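Long-range contacts in hydratase ChsH1 (Mycobacterium tuberculosis C, PDB 4WNB), which probably hydrates the double bond of a steroid side-chain CoA thioester during cholesterol degradation, working together with a MaoC-like partner protein: residues I76-G81 with V118-E123; V82-Y87 with G110-G115. One frame throughout, in Å; residues are numbered along the deposited sequence.

Contact 1: I76-G81 with V118-E123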
loop_
_atom_site.group_PDB
_atom_site.type_symbol
_atom_site.label_atom_id
_atom_site.label_comp_id
_atom_site.label_asym_id
_atom_site.label_seq_id
_atom_site.Cartn_x
_atom_site.Cartn_y
_atom_site.Cartn_z
ATOM N N ILE B 76 -18.681 7.470 -14.368
ATOM C CA ILE B 76 -18.170 6.178 -14.815
ATOM C C ILE B 76 -19.105 5.068 -14.348
ATOM O O ILE B 76 -19.293 4.862 -13.148
ATOM C CB ILE B 76 -16.747 5.904 -14.290
ATOM C CG1 ILE B 76 -15.767 6.972 -14.809
ATOM C CG2 ILE B 76 -16.292 4.499 -14.679
ATOM C CD1 ILE B 76 -14.327 6.786 -14.290
ATOM N N GLY B 77 -19.704 4.368 -15.307
ATOM C CA GLY B 77 -20.623 3.285 -15.008
ATOM C C GLY B 77 -20.057 1.945 -15.428
ATOM O O GLY B 77 -19.690 1.751 -16.587
ATOM N N LEU B 78 -19.989 1.016 -14.484
ATOM C CA LEU B 78 -19.401 -0.292 -14.731
ATOM C C LEU B 78 -20.441 -1.390 -14.665
ATOM O O LEU B 78 -21.236 -1.441 -13.721
ATOM C CB LEU B 78 -18.303 -0.602 -13.716
ATOM C CG LEU B 78 -17.106 0.333 -13.581
ATOM C CD1 LEU B 78 -16.105 -0.319 -12.650
ATOM C CD2 LEU B 78 -16.487 0.635 -14.948
ATOM N N ARG B 79 -20.441 -2.261 -15.670
ATOM C CA ARG B 79 -21.118 -3.545 -15.554
ATOM C C ARG B 79 -20.044 -4.606 -15.428
ATOM O O ARG B 79 -19.204 -4.748 -16.315
ATOM C CB ARG B 79 -22.028 -3.835 -16.752
ATOM C CG ARG B 79 -22.788 -5.148 -16.591
ATOM C CD ARG B 79 -23.962 -5.275 -17.559
ATOM N NE ARG B 79 -23.552 -5.692 -18.899
ATOM C CZ ARG B 79 -23.387 -4.863 -19.928
ATOM N NH1 ARG B 79 -23.588 -3.560 -19.779
ATOM N NH2 ARG B 79 -23.019 -5.335 -21.111
ATOM N N LEU B 80 -20.063 -5.339 -14.321
ATOM C CA LEU B 80 -18.966 -6.239 -13.986
ATOM C C LEU B 80 -19.081 -7.601 -14.665
ATOM O O LEU B 80 -20.157 -8.203 -14.700
ATOM C CB LEU B 80 -18.880 -6.421 -12.469
ATOM C CG LEU B 80 -18.783 -5.114 -11.678
ATOM C CD1 LEU B 80 -18.782 -5.409 -10.199
ATOM C CD2 LEU B 80 -17.522 -4.340 -12.062
ATOM N N GLY B 81 -17.963 -8.083 -15.200
ATOM C CA GLY B 81 -17.951 -9.346 -15.918
ATOM C C GLY B 81 -17.035 -10.406 -15.326
ATOM O O GLY B 81 -16.961 -10.581 -14.098
ATOM N N VAL B 118 -15.043 -6.276 -18.054
ATOM C CA VAL B 118 -15.772 -5.089 -17.622
ATOM C C VAL B 118 -16.323 -4.321 -18.820
ATOM O O VAL B 118 -15.653 -4.177 -19.840
ATOM C CB VAL B 118 -14.880 -4.142 -16.776
ATOM C CG1 VAL B 118 -13.710 -3.609 -17.602
ATOM C CG2 VAL B 118 -15.712 -2.995 -16.217
ATOM N N THR B 119 -17.556 -3.844 -18.697
ATOM C CA THR B 119 -18.130 -2.968 -19.704
ATOM C C THR B 119 -18.441 -1.636 -19.050
ATOM O O THR B 119 -19.068 -1.594 -17.993
ATOM C CB THR B 119 -19.397 -3.553 -20.321
ATOM O OG1 THR B 119 -19.130 -4.882 -20.789
ATOM C CG2 THR B 119 -19.853 -2.691 -21.484
ATOM N N ALA B 120 -18.003 -0.549 -19.672
ATOM C CA ALA B 120 -18.097 0.752 -19.028
ATOM C C ALA B 120 -18.711 1.837 -19.909
ATOM O O ALA B 120 -18.493 1.889 -21.124
ATOM C CB ALA B 120 -16.717 1.190 -18.550
ATOM N N THR B 121 -19.488 2.707 -19.277
ATOM C CA THR B 121 -20.009 3.879 -19.947
ATOM C C THR B 121 -19.432 5.083 -19.241
ATOM O O THR B 121 -19.596 5.240 -18.025
ATOM C CB THR B 121 -21.550 3.927 -19.934
ATOM O OG1 THR B 121 -22.066 2.751 -20.561
ATOM C CG2 THR B 121 -22.049 5.145 -20.680
ATOM N N VAL B 122 -18.723 5.914 -19.995
ATOM C CA VAL B 122 -18.091 7.095 -19.434
ATOM C C VAL B 122 -18.658 8.382 -20.042
ATOM O O VAL B 122 -18.761 8.505 -21.262
ATOM C CB VAL B 122 -16.565 7.051 -19.644
ATOM C CG1 VAL B 122 -15.912 8.277 -19.041
ATOM C CG2 VAL B 122 -16.004 5.794 -19.029
ATOM N N GLU B 123 -19.027 9.325 -19.176
ATOM C CA GLU B 123 -19.448 10.662 -19.588
ATOM C C GLU B 123 -18.399 11.705 -19.190
ATOM O O GLU B 123 -17.914 11.720 -18.051
ATOM C CB GLU B 123 -20.802 11.021 -18.968
ATOM C CG GLU B 123 -21.933 10.069 -19.343
ATOM C CD GLU B 123 -23.259 10.414 -18.669
ATOM O OE1 GLU B 123 -23.267 10.733 -17.455
ATOM O OE2 GLU B 123 -24.301 10.361 -19.359
HETATM O O HOH W 1 -18.831 -7.036 -18.694
#
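Strand 76-80 and strand 118-123 run antiparallel in the sheet, their segment axes 4.7 Å apart at the closest and 166° between their N-to-C directions, with Ile76 facing Val122, Leu78 facing Ala120 and Leu80 facing Val118. Gly77 pairs with Thr121 and Arg79 with Thr119, each through two backbone hydrogen bonds. In the second pair, Arg79 N reaches Thr119 O at 2.8 Å and the N-H points almost straight at its acceptor. A CA-H...O contact supplements the ladder: Ala120 CA lies 3.1 Å from Gly77 O.

The face carrying Ile76, Leu78, Ala120 and Val122 is apolar and buried. Leu78 places CG anti to its own carbonyl carbon (chi1 -58°), which carries CD2 over the neighbouring strand; there it rests on Ala120 CB at 3.7 Å and on Val118 CG2 at 3.9 Å. This face lies against helix 52-67, where Thr56 meets Leu78 and Val59 meets Val122, as expected of a hot-dog fold, in which an antiparallel sheet wraps a long helix. Strand 72-80 is outermost within its own chain, yet its residues 76-79 also pair antiparallel with a strand from the chain of a different protein, so the sheet continues across the interface.

The reverse face is polar. Arg79 and Thr119 lie side by side, pointing the same way, and the arginine chain bends at chi3 to set one guanidinium face against Thr119 CB, which sits off-centre toward the rim. Arg79 NH2 remains 3.9 Å from Thr119 OG1, so the two pack without a direct bond. Thr119 OG1 instead hydrogen-bonds a water at 3.0 Å, which also donates weakly to Arg79 O. At the end of strand 76-80, Leu80 and Gly81 touch the bound CoA thioester.

Contact 2: V82-Y87 with G110-G115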
loop_
_atom_site.group_PDB
_atom_site.type_symbol
_atom_site.label_atom_id
_atom_site.label_comp_id
_atom_site.label_asym_id
_atom_site.label_seq_id
_atom_site.Cartn_x
_atom_site.Cartn_y
_atom_site.Cartn_z
ATOM N N VAL B 82 -16.321 -11.112 -16.199
ATOM C CA VAL B 82 -15.489 -12.225 -15.762
ATOM C C VAL B 82 -14.303 -11.686 -14.972
ATOM O O VAL B 82 -13.916 -10.530 -15.152
ATOM C CB VAL B 82 -14.986 -13.083 -16.947
ATOM C CG1 VAL B 82 -16.184 -13.707 -17.701
ATOM C CG2 VAL B 82 -14.110 -12.261 -17.871
ATOM N N PRO B 83 -13.746 -12.514 -14.081
ATOM C CA PRO B 83 -12.604 -12.057 -13.268
ATOM C C PRO B 83 -11.352 -11.806 -14.086
ATOM O O PRO B 83 -11.144 -12.449 -15.124
ATOM C CB PRO B 83 -12.366 -13.224 -12.299
ATOM C CG PRO B 83 -13.681 -13.977 -12.273
ATOM C CD PRO B 83 -14.245 -13.827 -13.646
ATOM N N TRP B 84 -10.535 -10.872 -13.600
ATOM C CA TRP B 84 -9.216 -10.589 -14.150
ATOM C C TRP B 84 -8.189 -11.160 -13.195
ATOM O O TRP B 84 -7.773 -10.496 -12.234
ATOM C CB TRP B 84 -9.005 -9.091 -14.336
ATOM C CG TRP B 84 -7.675 -8.708 -14.932
ATOM C CD1 TRP B 84 -6.647 -9.548 -15.331
ATOM C CD2 TRP B 84 -7.236 -7.384 -15.220
ATOM N NE1 TRP B 84 -5.600 -8.804 -15.834
ATOM C CE2 TRP B 84 -5.938 -7.478 -15.785
ATOM C CE3 TRP B 84 -7.813 -6.121 -15.057
ATOM C CZ2 TRP B 84 -5.217 -6.356 -16.165
ATOM C CZ3 TRP B 84 -7.096 -5.011 -15.444
ATOM C CH2 TRP B 84 -5.812 -5.134 -15.991
ATOM N N TYR B 85 -7.793 -12.398 -13.472
ATOM C CA TYR B 85 -6.909 -13.149 -12.600
ATOM C C TYR B 85 -5.462 -12.827 -12.894
ATOM O O TYR B 85 -5.143 -12.330 -13.982
ATOM C CB TYR B 85 -7.129 -14.651 -12.780
ATOM C CG TYR B 85 -8.397 -15.199 -12.165
ATOM C CD1 TYR B 85 -8.679 -15.023 -10.818
ATOM C CD2 TYR B 85 -9.286 -15.952 -12.938
ATOM C CE1 TYR B 85 -9.842 -15.552 -10.257
ATOM C CE2 TYR B 85 -10.431 -16.478 -12.391
ATOM C CZ TYR B 85 -10.706 -16.284 -11.057
ATOM O OH TYR B 85 -11.856 -16.824 -10.534
ATOM N N ALA B 86 -4.600 -13.107 -11.917
ATOM C CA ALA B 86 -3.163 -13.005 -12.115
ATOM C C ALA B 86 -2.759 -13.659 -13.431
ATOM O O ALA B 86 -3.267 -14.734 -13.795
ATOM C CB ALA B 86 -2.417 -13.636 -10.957
ATOM N N TYR B 87 -1.887 -12.948 -14.141
ATOM C CA TYR B 87 -1.244 -13.373 -15.379
ATOM C C TYR B 87 -2.158 -13.339 -16.589
ATOM O O TYR B 87 -1.755 -13.762 -17.668
ATOM C CB TYR B 87 -0.658 -14.774 -15.234
ATOM C CG TYR B 87 0.300 -14.902 -14.086
ATOM C CD1 TYR B 87 1.536 -14.262 -14.108
ATOM C CD2 TYR B 87 -0.029 -15.660 -12.976
ATOM C CE1 TYR B 87 2.415 -14.381 -13.054
ATOM C CE2 TYR B 87 0.836 -15.779 -11.917
ATOM C CZ TYR B 87 2.065 -15.148 -11.970
ATOM O OH TYR B 87 2.927 -15.280 -10.917
ATOM N N GLY B 110 -13.325 -3.963 -21.510
ATOM C CA GLY B 110 -12.086 -4.625 -21.154
ATOM C C GLY B 110 -12.239 -6.124 -21.329
ATOM O O GLY B 110 -13.091 -6.752 -20.692
ATOM N N ARG B 111 -11.418 -6.695 -22.207
ATOM C CA ARG B 111 -11.496 -8.116 -22.533
ATOM C C ARG B 111 -10.239 -8.855 -22.102
ATOM O O ARG B 111 -9.135 -8.357 -22.289
ATOM C CB ARG B 111 -11.708 -8.316 -24.047
ATOM C CG ARG B 111 -12.786 -7.448 -24.662
ATOM C CD ARG B 111 -13.054 -7.849 -26.106
ATOM N NE ARG B 111 -14.482 -7.812 -26.406
ATOM C CZ ARG B 111 -15.123 -6.744 -26.865
ATOM N NH1 ARG B 111 -14.457 -5.619 -27.097
ATOM N NH2 ARG B 111 -16.429 -6.805 -27.100
ATOM N N ASN B 112 -10.402 -10.038 -21.525
ATOM C CA ASN B 112 -9.252 -10.908 -21.299
ATOM C C ASN B 112 -9.547 -12.306 -21.846
ATOM O O ASN B 112 -10.488 -12.475 -22.631
ATOM C CB ASN B 112 -8.857 -10.941 -19.807
ATOM C CG ASN B 112 -9.959 -11.474 -18.887
ATOM O OD1 ASN B 112 -10.784 -12.296 -19.274
ATOM N ND2 ASN B 112 -9.952 -11.005 -17.647
ATOM N N THR B 113 -8.767 -13.303 -21.439
ATOM C CA THR B 113 -8.933 -14.646 -21.989
ATOM C C THR B 113 -10.281 -15.251 -21.610
ATOM O O THR B 113 -10.879 -15.992 -22.397
ATOM C CB THR B 113 -7.812 -15.604 -21.535
ATOM O OG1 THR B 113 -7.924 -15.850 -20.125
ATOM C CG2 THR B 113 -6.445 -15.024 -21.856
ATOM N N LEU B 114 -10.761 -14.927 -20.414
ATOM C CA LEU B 114 -12.038 -15.445 -19.929
ATOM C C LEU B 114 -13.248 -14.772 -20.582
ATOM O O LEU B 114 -14.380 -15.235 -20.425
ATOM C CB LEU B 114 -12.121 -15.290 -18.409
ATOM C CG LEU B 114 -11.288 -16.245 -17.557
ATOM C CD1 LEU B 114 -11.464 -15.936 -16.071
ATOM C CD2 LEU B 114 -11.663 -17.688 -17.864
ATOM N N GLY B 115 -13.009 -13.683 -21.311
ATOM C CA GLY B 115 -14.073 -12.960 -21.991
ATOM C C GLY B 115 -14.144 -11.477 -21.643
ATOM O O GLY B 115 -13.115 -10.810 -21.513
#
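A surface contact brings Val82, Pro83 and Tyr85, in the loop that leaves strand 72-80, against Asn112 and Leu114 at the tip of the hairpin between strands 103-112 and 115-125. A single direct hydrogen bond crosses it: Asn112 ND2 donates to Pro83 O at 3.1 Å, from a position tilted 34° out of the carbonyl plane, with a moderately bent N-H...O. The asparagine reaches this acceptor because its CG sits between its backbone N and carbonyl carbon (chi1 61°), which holds the amide against the loop.

The other end of the same amide serves the hairpin. Asn112 OD1 accepts a weak bond from Leu114 N at 2.9 Å, an Asx turn superposed on the type I beta turn from Asn112 to Gly115, and a second, longer weak bond from Gly115 N. One side chain thus bonds weakly within its own two-residue hairpin loop and donates across to the other segment. Gly115 has backbone angles at which a CB would collide with the preceding carbonyl oxygen.

Beside the amide the packing is largely apolar. Val82 CG2 lies 3.7 Å from Leu114 CB, and the same methyl stands 3.6 Å from Asn112 OD1. Further along the loop, Leu114 CD1 reaches CD2 of the Tyr85 ring at 3.8 Å, approaching obliquely, while Pro83 CB lies above one face of that ring, near its rim. Trp84 turns its indole inward, where NE1 bonds Asp88 O and the ring meets His117 edge-to-face; Trp84 CA, 3.6 Å from Asn112 ND2, remains beside the amide.

Overall arrangement
The two contacts illustrate how chemistry changes from the body of a sheet to the loops at its end. Contact 1 is a regular backbone ladder, partly buried, with an apolar face turned to helix 52-67 and a polar one turned away. Contact 2, at the surface, lacks such a ladder and relies on one asparagine amide and a few apolar side chains. They are joined twice: segment 76-81 continues directly into 82-87, past the ligand-pocket residues Leu80 and Gly81, and strands 103-112 and 115-125 are sheet neighbours, with Val118 O probably hydrogen-bonded to Gly110 N at 2.9 Å. Their centres are about 15 Å apart.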